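Local coordinates for protein LD10117p (Drosophila melanogaster, PDB 5HJQ) that acts as a GTPase-activating protein for Rab35 in synaptic vesicle protein recycling, its TBC domain holding a pocket that binds phosphoinositides, at residues Gln245-Lys248 and Lys249-Ser253; Phe271-Trp274 and Cys275-Ile278; Ile337-Lys341 and Lys342-Ser346. One frame throughout, in Å; residues are numbered along the deposited sequence.

Interaction 1 (Gln245-Lys248 and Lys249-Ser253)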
ATOM      1  N   GLN A 245      -8.936  -0.193  16.230  1.00 59.60           N
ATOM      2  CA  GLN A 245      -8.748  -0.901  17.489  1.00 59.46           C
ATOM      3  C   GLN A 245      -7.279  -0.933  17.905  1.00 60.94           C
ATOM      4  O   GLN A 245      -6.953  -0.727  19.074  1.00 61.32           O
ATOM      5  CB  GLN A 245      -9.299  -2.323  17.375  1.00 64.18           C
ATOM      6  CG  GLN A 245      -8.673  -3.319  18.334  1.00 71.63           C
ATOM      7  CD  GLN A 245      -8.625  -4.724  17.753  1.00 87.14           C
ATOM      8  OE1 GLN A 245      -9.525  -5.135  17.018  1.00 92.75           O
ATOM      9  NE2 GLN A 245      -7.566  -5.463  18.071  1.00 84.31           N
ATOM     10  N   ILE A 246      -6.397  -1.185  16.942  1.00 61.59           N
ATOM     11  CA  ILE A 246      -4.963  -1.240  17.211  1.00 58.91           C
ATOM     12  C   ILE A 246      -4.433   0.134  17.608  1.00 55.50           C
ATOM     13  O   ILE A 246      -3.620   0.264  18.525  1.00 57.85           O
ATOM     14  CB  ILE A 246      -4.180  -1.752  15.985  1.00 59.31           C
ATOM     15  CG1 ILE A 246      -4.604  -3.180  15.639  1.00 63.53           C
ATOM     16  CG2 ILE A 246      -2.682  -1.686  16.236  1.00 52.16           C
ATOM     17  CD1 ILE A 246      -3.975  -3.710  14.366  1.00 66.39           C
ATOM     18  N   ALA A 247      -4.908   1.158  16.912  1.00 50.94           N
ATOM     19  CA  ALA A 247      -4.474   2.522  17.165  1.00 53.55           C
ATOM     20  C   ALA A 247      -4.966   3.038  18.520  1.00 61.67           C
ATOM     21  O   ALA A 247      -4.305   3.860  19.153  1.00 59.16           O
ATOM     22  CB  ALA A 247      -4.945   3.423  16.056  1.00 55.86           C
ATOM     23  N   LYS A 248      -6.123   2.556  18.962  1.00 56.61           N
ATOM     24  CA  LYS A 248      -6.666   2.968  20.255  1.00 65.98           C
ATOM     25  C   LYS A 248      -5.742   2.588  21.411  1.00 63.91           C
ATOM     26  O   LYS A 248      -5.724   3.255  22.440  1.00 63.74           O
ATOM     27  CB  LYS A 248      -8.056   2.364  20.476  1.00 65.67           C
ATOM     28  CG  LYS A 248      -9.199   3.199  19.915  1.00 62.72           C
ATOM     29  CD  LYS A 248     -10.532   2.479  20.079  1.00 64.60           C
ATOM     30  CE  LYS A 248     -11.701   3.324  19.588  1.00 72.30           C
ATOM     31  NZ  LYS A 248     -12.092   4.394  20.557  1.00 74.73           N
ATOM     32  N   LYS A 249      -4.965   1.522  21.239  1.00 66.94           N
ATOM     33  CA  LYS A 249      -4.035   1.104  22.285  1.00 65.05           C
ATOM     34  C   LYS A 249      -2.582   1.509  21.997  1.00 65.53           C
ATOM     35  O   LYS A 249      -1.910   2.063  22.870  1.00 61.96           O
ATOM     36  CB  LYS A 249      -4.123  -0.407  22.509  1.00 65.71           C
ATOM     37  CG  LYS A 249      -5.394  -0.847  23.222  1.00 81.08           C
ATOM     38  CD  LYS A 249      -5.090  -1.807  24.374  1.00 83.19           C
ATOM     39  CE  LYS A 249      -6.365  -2.406  24.963  1.00 81.52           C
ATOM     40  NZ  LYS A 249      -7.264  -1.374  25.558  1.00 92.82           N
ATOM     41  N   HIS A 250      -2.103   1.251  20.781  1.00 59.87           N
ATOM     42  CA  HIS A 250      -0.695   1.496  20.458  1.00 58.91           C
ATOM     43  C   HIS A 250      -0.361   2.958  20.167  1.00 57.45           C
ATOM     44  O   HIS A 250       0.791   3.373  20.298  1.00 54.67           O
ATOM     45  CB  HIS A 250      -0.259   0.627  19.276  1.00 55.89           C
ATOM     46  CG  HIS A 250       0.181  -0.747  19.673  1.00 49.67           C
ATOM     47  ND1 HIS A 250       1.467  -1.022  20.086  1.00 53.29           N
ATOM     48  CD2 HIS A 250      -0.490  -1.921  19.729  1.00 54.69           C
ATOM     49  CE1 HIS A 250       1.570  -2.307  20.374  1.00 58.27           C
ATOM     50  NE2 HIS A 250       0.396  -2.876  20.165  1.00 58.67           N
ATOM     51  N   THR A 251      -1.355   3.743  19.771  1.00 62.17           N
ATOM     52  CA  THR A 251      -1.144   5.179  19.634  1.00 62.67           C
ATOM     53  C   THR A 251      -2.286   5.924  20.344  1.00 57.88           C
ATOM     54  O   THR A 251      -2.848   6.898  19.837  1.00 57.00           O
ATOM     55  CB  THR A 251      -1.000   5.597  18.137  1.00 63.49           C
ATOM     56  OG1 THR A 251      -0.631   6.980  18.049  1.00 68.00           O
ATOM     57  CG2 THR A 251      -2.270   5.345  17.336  1.00 54.08           C
ATOM     58  N   LYS A 252      -2.585   5.453  21.554  1.00 63.98           N
ATOM     59  CA  LYS A 252      -3.675   5.969  22.379  1.00 60.87           C
ATOM     60  C   LYS A 252      -3.621   7.480  22.594  1.00 60.54           C
ATOM     61  O   LYS A 252      -4.658   8.144  22.628  1.00 56.80           O
ATOM     62  CB  LYS A 252      -3.678   5.264  23.737  1.00 64.58           C
ATOM     63  CG  LYS A 252      -4.817   5.687  24.651  1.00 66.55           C
ATOM     64  CD  LYS A 252      -4.841   4.889  25.947  1.00 76.35           C
ATOM     65  CE  LYS A 252      -5.180   3.425  25.705  1.00 79.13           C
ATOM     66  NZ  LYS A 252      -5.497   2.717  26.985  1.00 85.07           N
ATOM     67  N   SER A 253      -2.415   8.020  22.737  1.00 57.49           N
ATOM     68  CA  SER A 253      -2.248   9.453  22.951  1.00 58.46           C
ATOM     69  C   SER A 253      -2.713  10.257  21.746  1.00 63.19           C
ATOM     70  O   SER A 253      -3.393  11.273  21.893  1.00 59.42           O
ATOM     71  CB  SER A 253      -0.793   9.781  23.266  1.00 57.94           C
ATOM     72  OG  SER A 253      -0.386   9.150  24.467  1.00 61.76           O
TER
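Ile-246 and His-250 meet one turn apart near the C-terminal end of helix 233-250, first through the backbone. The carbonyl of Ile-246 takes two N-H groups. His-250 N lies 2.9 Å from Ile-246 O in a nearly straight i to i+4 bond (170° at the hydrogen). Lys-249 N, 3.3 Å from Ile-246 O, closes a more bent i to i+3 bond. One residue further on, Thr-251 N donates to Ala-247 O over 3.0 Å.

At Thr-251 the backbone leaves helical geometry, yet the same residue is the N-cap of helix 252-261, so two helices of the all-helical TBC domain join at a break one residue long. The threonine side chain makes no capping bond; its OG1 is instead hydrogen-bonded to Asn-311 OD1 of helix 300-317.

Apolar contacts line the inner side. Thr-251 holds OG1 anti to the backbone N (chi1 -173°), which leaves CG2 turned to helix 233-250, 3.5 Å from Ala-247 CB. Ile-246 and His-250 cross obliquely, Ile-246 CG2 standing 4.1 Å from His-250 CD2. Beyond them, Ile-246 packs on Tyr-303, Leu-307 and Leu-360, and His-250 on Ile-357 and Leu-360; Leu-360 belongs to the phosphoinositide pocket, whose bound inositol triphosphate is about 8 Å from the His-250 side chain.

On the exposed side, methylene groups of Lys-252 lie against a carbonyl oxygen. Lys-252 runs extended from the backbone until a bend at chi3 (-67°) folds it back over the carbonyl of Lys-248, with CB 3.1 Å and CE 3.3 Å from Lys-248 O, while the ammonium group of Lys-252 leads away.

Interaction 2 (Phe271-Trp274 and Cys275-Ile278)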
ATOM      1  N   PHE A 271     -10.417   7.067  10.532  1.00 59.08           N
ATOM      2  CA  PHE A 271      -9.732   5.821  10.201  1.00 62.33           C
ATOM      3  C   PHE A 271     -10.254   5.142   8.938  1.00 63.67           C
ATOM      4  O   PHE A 271      -9.598   4.247   8.401  1.00 61.78           O
ATOM      5  CB  PHE A 271      -9.813   4.853  11.380  1.00 56.59           C
ATOM      6  CG  PHE A 271      -8.772   5.104  12.429  1.00 62.61           C
ATOM      7  CD1 PHE A 271      -7.481   4.627  12.266  1.00 55.47           C
ATOM      8  CD2 PHE A 271      -9.074   5.833  13.568  1.00 59.67           C
ATOM      9  CE1 PHE A 271      -6.518   4.862  13.223  1.00 57.77           C
ATOM     10  CE2 PHE A 271      -8.115   6.071  14.527  1.00 58.69           C
ATOM     11  CZ  PHE A 271      -6.836   5.591  14.352  1.00 59.45           C
ATOM     12  N   MET A 272     -11.420   5.572   8.460  1.00 59.63           N
ATOM     13  CA  MET A 272     -11.949   5.074   7.192  1.00 66.74           C
ATOM     14  C   MET A 272     -10.990   5.364   6.044  1.00 60.28           C
ATOM     15  O   MET A 272     -11.020   4.690   5.019  1.00 64.66           O
ATOM     16  CB  MET A 272     -13.317   5.695   6.885  1.00 62.84           C
ATOM     17  CG  MET A 272     -14.466   5.172   7.729  1.00 71.84           C
ATOM     18  SD  MET A 272     -16.000   6.081   7.447  1.00 79.77           S
ATOM     19  CE  MET A 272     -15.364   7.662   6.889  1.00 71.55           C
ATOM     20  N   ASP A 273     -10.147   6.377   6.222  1.00 62.07           N
ATOM     21  CA  ASP A 273      -9.211   6.801   5.189  1.00 62.08           C
ATOM     22  C   ASP A 273      -7.760   6.503   5.563  1.00 58.17           C
ATOM     23  O   ASP A 273      -6.850   7.202   5.121  1.00 57.53           O
ATOM     24  CB  ASP A 273      -9.365   8.302   4.922  1.00 57.61           C
ATOM     25  CG  ASP A 273     -10.700   8.652   4.296  1.00 64.45           C
ATOM     26  OD1 ASP A 273     -11.283   7.785   3.612  1.00 69.28           O
ATOM     27  OD2 ASP A 273     -11.163   9.798   4.487  1.00 69.97           O
ATOM     28  N   TRP A 274      -7.543   5.462   6.364  1.00 55.72           N
ATOM     29  CA  TRP A 274      -6.212   5.181   6.896  1.00 55.80           C
ATOM     30  C   TRP A 274      -5.195   4.841   5.804  1.00 57.16           C
ATOM     31  O   TRP A 274      -4.044   5.264   5.878  1.00 55.91           O
ATOM     32  CB  TRP A 274      -6.270   4.043   7.922  1.00 52.04           C
ATOM     33  CG  TRP A 274      -6.495   2.686   7.326  1.00 52.75           C
ATOM     34  CD1 TRP A 274      -7.694   2.115   7.018  1.00 56.45           C
ATOM     35  CD2 TRP A 274      -5.490   1.728   6.967  1.00 56.71           C
ATOM     36  NE1 TRP A 274      -7.501   0.860   6.495  1.00 57.03           N
ATOM     37  CE2 TRP A 274      -6.158   0.600   6.448  1.00 60.45           C
ATOM     38  CE3 TRP A 274      -4.094   1.718   7.028  1.00 54.43           C
ATOM     39  CZ2 TRP A 274      -5.476  -0.527   5.990  1.00 56.25           C
ATOM     40  CZ3 TRP A 274      -3.418   0.595   6.575  1.00 54.24           C
ATOM     41  CH2 TRP A 274      -4.110  -0.512   6.064  1.00 52.17           C
ATOM     42  N   CYS A 275      -5.617   4.088   4.792  1.00 56.09           N
ATOM     43  CA  CYS A 275      -4.700   3.664   3.738  1.00 58.92           C
ATOM     44  C   CYS A 275      -4.260   4.836   2.872  1.00 56.60           C
ATOM     45  O   CYS A 275      -3.193   4.795   2.267  1.00 58.41           O
ATOM     46  CB  CYS A 275      -5.338   2.579   2.864  1.00 57.72           C
ATOM     47  SG  CYS A 275      -7.000   2.944   2.260  1.00 77.17           S
ATOM     48  N   TRP A 276      -5.069   5.890   2.830  1.00 56.80           N
ATOM     49  CA  TRP A 276      -4.776   7.018   1.952  1.00 58.42           C
ATOM     50  C   TRP A 276      -3.704   7.937   2.521  1.00 58.64           C
ATOM     51  O   TRP A 276      -3.126   8.740   1.789  1.00 60.74           O
ATOM     52  CB  TRP A 276      -6.049   7.813   1.649  1.00 57.88           C
ATOM     53  CG  TRP A 276      -7.107   6.985   0.988  1.00 60.43           C
ATOM     54  CD1 TRP A 276      -8.411   6.872   1.365  1.00 61.29           C
ATOM     55  CD2 TRP A 276      -6.944   6.128  -0.150  1.00 65.71           C
ATOM     56  NE1 TRP A 276      -9.074   6.010   0.527  1.00 65.39           N
ATOM     57  CE2 TRP A 276      -8.193   5.537  -0.411  1.00 66.79           C
ATOM     58  CE3 TRP A 276      -5.863   5.809  -0.979  1.00 60.51           C
ATOM     59  CZ2 TRP A 276      -8.392   4.647  -1.461  1.00 59.83           C
ATOM     60  CZ3 TRP A 276      -6.061   4.925  -2.016  1.00 63.15           C
ATOM     61  CH2 TRP A 276      -7.313   4.353  -2.248  1.00 65.61           C
ATOM     62  N   TRP A 277      -3.441   7.827   3.819  1.00 58.12           N
ATOM     63  CA  TRP A 277      -2.298   8.514   4.407  1.00 60.02           C
ATOM     64  C   TRP A 277      -1.033   7.982   3.753  1.00 56.94           C
ATOM     65  O   TRP A 277      -0.120   8.736   3.413  1.00 58.71           O
ATOM     66  CB  TRP A 277      -2.230   8.300   5.917  1.00 55.40           C
ATOM     67  CG  TRP A 277      -3.481   8.639   6.657  1.00 57.34           C
ATOM     68  CD1 TRP A 277      -4.433   9.548   6.297  1.00 61.79           C
ATOM     69  CD2 TRP A 277      -3.917   8.068   7.895  1.00 54.82           C
ATOM     70  NE1 TRP A 277      -5.434   9.581   7.238  1.00 57.87           N
ATOM     71  CE2 TRP A 277      -5.143   8.676   8.226  1.00 57.98           C
ATOM     72  CE3 TRP A 277      -3.391   7.096   8.751  1.00 48.96           C
ATOM     73  CZ2 TRP A 277      -5.852   8.346   9.379  1.00 57.24           C
ATOM     74  CZ3 TRP A 277      -4.096   6.769   9.895  1.00 59.82           C
ATOM     75  CH2 TRP A 277      -5.312   7.393  10.199  1.00 55.40           C
ATOM     76  N   ILE A 278      -0.998   6.665   3.583  1.00 53.96           N
ATOM     77  CA  ILE A 278       0.145   5.983   3.001  1.00 59.19           C
ATOM     78  C   ILE A 278       0.166   6.137   1.484  1.00 58.66           C
ATOM     79  O   ILE A 278       1.107   6.697   0.929  1.00 63.05           O
ATOM     80  CB  ILE A 278       0.145   4.483   3.366  1.00 57.81           C
ATOM     81  CG1 ILE A 278       0.270   4.306   4.882  1.00 53.04           C
ATOM     82  CG2 ILE A 278       1.266   3.752   2.642  1.00 55.11           C
ATOM     83  CD1 ILE A 278       0.049   2.889   5.359  1.00 54.64           C
TER
HETATM   84  O   HOH W   1     -11.956   6.086   1.986  1.00 77.49           O
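Asp-273 O accepts the backbone N-H of Trp-276 over 3.2 Å, in a bond bent to 140° at the hydrogen. The same oxygen lies over the rim of one face of the Trp-277 indole, 3.5 Å from Trp-277 NE1, but the angle there is too poor for a hydrogen bond. A second backbone bond, Trp-277 N to Trp-274 O, is weak.

The Asp-273 carboxylate meets the edge of the Trp-276 ring, OD1 lying in the ring plane 3.8 Å from CD1. A water accepts from Trp-276 NE1 at 3.2 Å; its link to Asp-273 OD1 is implausibly short and remains doubtful.

The Trp-277 six-membered ring is roofed by the backbone of Trp-274, whose CA stands 3.7 Å above the ring centre in a CH-pi contact. The edge of the same indole points toward the face of Phe-271 in an offset edge-to-face pair, planes 61° apart. Trp-274 has CG wedged between its own N and carbonyl carbon (chi1 73°), which brings its ring over the next peptide: Cys-275 CB makes a CH-pi contact above the six-membered ring, 4.2 Å from the centroid, and SG a longer sulfur-aromatic contact over the five-membered one. An alanine in place of Trp-277 would probably leave Trp-274 CA without its CH-pi partner and the Phe-271 face without the edge it now meets.

The type I turn from Phe-271 to Trp-274 and the short helix 274-279 sit deep in the TBC domain: Phe-271 and Trp-274 reach helices 233-250 and 300-317, Trp-277 fits between 300-317 and 332-341, and Trp-276 stacks on His-163.

Interaction 3 (Ile337-Lys341 and Lys342-Ser346)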
ATOM      1  N   ILE A 337      -3.126  13.862   5.704  1.00 66.85           N
ATOM      2  CA  ILE A 337      -2.683  13.736   4.322  1.00 68.20           C
ATOM      3  C   ILE A 337      -1.627  14.781   3.982  1.00 73.68           C
ATOM      4  O   ILE A 337      -0.584  14.460   3.408  1.00 69.94           O
ATOM      5  CB  ILE A 337      -3.862  13.872   3.336  1.00 69.94           C
ATOM      6  CG1 ILE A 337      -4.862  12.732   3.532  1.00 67.74           C
ATOM      7  CG2 ILE A 337      -3.362  13.903   1.899  1.00 64.70           C
ATOM      8  CD1 ILE A 337      -4.308  11.366   3.201  1.00 62.92           C
ATOM      9  N   LYS A 338      -1.901  16.032   4.344  1.00 70.06           N
ATOM     10  CA  LYS A 338      -0.964  17.120   4.085  1.00 73.98           C
ATOM     11  C   LYS A 338       0.357  16.902   4.823  1.00 72.99           C
ATOM     12  O   LYS A 338       1.432  17.171   4.283  1.00 71.83           O
ATOM     13  CB  LYS A 338      -1.573  18.466   4.487  1.00 72.02           C
ATOM     14  CG  LYS A 338      -2.768  18.900   3.657  1.00 74.67           C
ATOM     15  CD  LYS A 338      -3.178  20.327   4.000  1.00 81.22           C
ATOM     16  CE  LYS A 338      -3.426  20.499   5.496  1.00 81.92           C
ATOM     17  NZ  LYS A 338      -4.530  21.462   5.772  1.00 80.59           N
ATOM     18  N   PHE A 339       0.263  16.408   6.054  1.00 71.01           N
ATOM     19  CA  PHE A 339       1.440  16.131   6.872  1.00 72.75           C
ATOM     20  C   PHE A 339       2.323  15.057   6.241  1.00 65.91           C
ATOM     21  O   PHE A 339       3.549  15.140   6.296  1.00 64.46           O
ATOM     22  CB  PHE A 339       1.018  15.706   8.283  1.00 69.36           C
ATOM     23  CG  PHE A 339       2.158  15.236   9.144  1.00 64.84           C
ATOM     24  CD1 PHE A 339       3.064  16.140   9.666  1.00 66.34           C
ATOM     25  CD2 PHE A 339       2.314  13.891   9.441  1.00 60.93           C
ATOM     26  CE1 PHE A 339       4.113  15.712  10.456  1.00 65.33           C
ATOM     27  CE2 PHE A 339       3.362  13.458  10.232  1.00 61.74           C
ATOM     28  CZ  PHE A 339       4.261  14.372  10.742  1.00 63.00           C
ATOM     29  N   CYS A 340       1.689  14.052   5.647  1.00 64.70           N
ATOM     30  CA  CYS A 340       2.409  12.945   5.027  1.00 65.18           C
ATOM     31  C   CYS A 340       3.182  13.392   3.789  1.00 64.09           C
ATOM     32  O   CYS A 340       4.290  12.920   3.540  1.00 63.49           O
ATOM     33  CB  CYS A 340       1.442  11.817   4.659  1.00 62.76           C
ATOM     34  SG  CYS A 340       0.724  10.947   6.074  1.00 64.74           S
ATOM     35  N   LYS A 341       2.595  14.303   3.018  1.00 63.71           N
ATOM     36  CA  LYS A 341       3.250  14.834   1.827  1.00 64.89           C
ATOM     37  C   LYS A 341       4.548  15.544   2.184  1.00 66.95           C
ATOM     38  O   LYS A 341       5.461  15.636   1.364  1.00 72.16           O
ATOM     39  CB  LYS A 341       2.322  15.794   1.079  1.00 67.47           C
ATOM     40  CG  LYS A 341       0.964  15.214   0.712  1.00 67.95           C
ATOM     41  CD  LYS A 341       0.704  15.353  -0.778  1.00 70.83           C
ATOM     42  CE  LYS A 341      -0.689  14.869  -1.153  1.00 67.32           C
ATOM     43  NZ  LYS A 341      -1.746  15.752  -0.592  1.00 77.09           N
ATOM     44  N   LYS A 342       4.623  16.047   3.412  1.00 67.75           N
ATOM     45  CA  LYS A 342       5.807  16.745   3.890  1.00 65.51           C
ATOM     46  C   LYS A 342       6.411  16.030   5.095  1.00 64.49           C
ATOM     47  O   LYS A 342       6.999  16.669   5.968  1.00 70.28           O
ATOM     48  CB  LYS A 342       5.460  18.189   4.260  1.00 72.84           C
ATOM     49  CG  LYS A 342       4.508  18.869   3.287  1.00 82.20           C
ATOM     50  CD  LYS A 342       5.199  19.972   2.499  1.00 84.51           C
ATOM     51  CE  LYS A 342       4.800  21.348   3.019  1.00 95.16           C
ATOM     52  NZ  LYS A 342       5.346  22.444   2.170  1.00 95.95           N
ATOM     53  N   ILE A 343       6.265  14.705   5.131  1.00 65.90           N
ATOM     54  CA  ILE A 343       6.698  13.896   6.271  1.00 64.65           C
ATOM     55  C   ILE A 343       8.166  14.167   6.615  1.00 66.47           C
ATOM     56  O   ILE A 343       9.040  14.125   5.748  1.00 70.83           O
ATOM     57  CB  ILE A 343       6.462  12.380   6.006  1.00 66.07           C
ATOM     58  CG1 ILE A 343       6.720  11.551   7.266  1.00 64.02           C
ATOM     59  CG2 ILE A 343       7.283  11.873   4.828  1.00 67.82           C
ATOM     60  CD1 ILE A 343       5.523  11.459   8.182  1.00 66.13           C
ATOM     61  N   PRO A 344       8.432  14.499   7.887  1.00 72.79           N
ATOM     62  CA  PRO A 344       9.762  14.945   8.319  1.00 67.03           C
ATOM     63  C   PRO A 344      10.755  13.827   8.647  1.00 62.06           C
ATOM     64  O   PRO A 344      11.764  14.100   9.295  1.00 67.37           O
ATOM     65  CB  PRO A 344       9.452  15.763   9.576  1.00 71.75           C
ATOM     66  CG  PRO A 344       8.229  15.124  10.134  1.00 66.75           C
ATOM     67  CD  PRO A 344       7.420  14.667   8.948  1.00 68.36           C
ATOM     68  N   VAL A 345      10.488  12.599   8.215  1.00 67.58           N
ATOM     69  CA  VAL A 345      11.468  11.527   8.384  1.00 68.28           C
ATOM     70  C   VAL A 345      11.784  10.841   7.062  1.00 66.65           C
ATOM     71  O   VAL A 345      10.954  10.803   6.153  1.00 67.13           O
ATOM     72  CB  VAL A 345      10.998  10.460   9.399  1.00 67.88           C
ATOM     73  CG1 VAL A 345      10.904  11.056  10.799  1.00 61.34           C
ATOM     74  CG2 VAL A 345       9.671   9.849   8.967  1.00 65.56           C
ATOM     75  N   SER A 346      12.997  10.307   6.962  1.00 67.10           N
ATOM     76  CA  SER A 346      13.426   9.571   5.783  1.00 65.31           C
ATOM     77  C   SER A 346      12.661   8.255   5.689  1.00 65.47           C
ATOM     78  O   SER A 346      12.076   7.812   6.677  1.00 65.95           O
ATOM     79  CB  SER A 346      14.936   9.315   5.833  1.00 66.28           C
ATOM     80  OG  SER A 346      15.265   8.415   6.877  1.00 66.47           O
TER
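Where helix 332-341 runs out into the loop toward helix 347-356, Phe-339 folds against the two residues of that loop, Ile-343 and Pro-344, that lie four and five positions ahead. The phenyl ring stands with CG anti to the backbone N (chi1 173°), which swings its far end forward along the chain. There CE2 of Phe-339 meets CD1 of Ile-343 at 3.6 Å, the two side chains crossing at a slant. The ring tip, CZ, comes equally near the proline: Phe-339 CZ to Pro-344 CD is also 3.6 Å, and these two side chains are turned at about a right angle. Ile-343 brings its CD1 to the ring through a CG1 branch that is extended from its own N and then bent at chi2 (85°), while its CB and CG2 rest on the carbonyl of Cys-340, CB being 3.3 Å from Cys-340 O.

The backbone bonds across this exit are all weak. Lys-342 N is shared between Lys-338 O and Phe-339 O, the latter 3.2 Å away, and Ile-343 N donates to Cys-340 O over 3.1 Å. Pro-344 has no N-H with which to continue the series. The CG of Lys-342 lies 3.7 Å from Lys-338 O, before the rest of its chain leads away.

Inward, Phe-339 is further enclosed by edge-to-face pairs with Phe-313 and Trp-323. Ile-343 rests on Leu-312 of helix 300-317, and Cys-340 on Ile-309 of that helix and on Trp-277 of helix 274-279; beyond the proline, Ser-346 OG caps the start of helix 347-356 by bonding Lys-349 N.

Overall arrangement
Helix 300-317 is the element all three contacts share: residues of each pack on it. Interaction 2 lies nearest the centre of the chain and is the most buried, its chemistry dominated by an edge-to-face ring pair and by CH-pi and sulfur contacts over indole faces. Interactions 1 and 3 lie farther out, where helices break or end; each pairs an apolar inner side with lysines at the surface, and backbone bonds are firmer in interaction 1 than in interaction 3. Interaction 2 bridges them: Ala-247 CB packs 3.3 Å from Phe-271 CZ, and Trp-277 CD1 lies 3.6 Å from Ile-337 CD1, whereas interactions 1 and 3 do not touch. Interaction 1 borders the phosphoinositide pocket, and interaction 3 is remote from it.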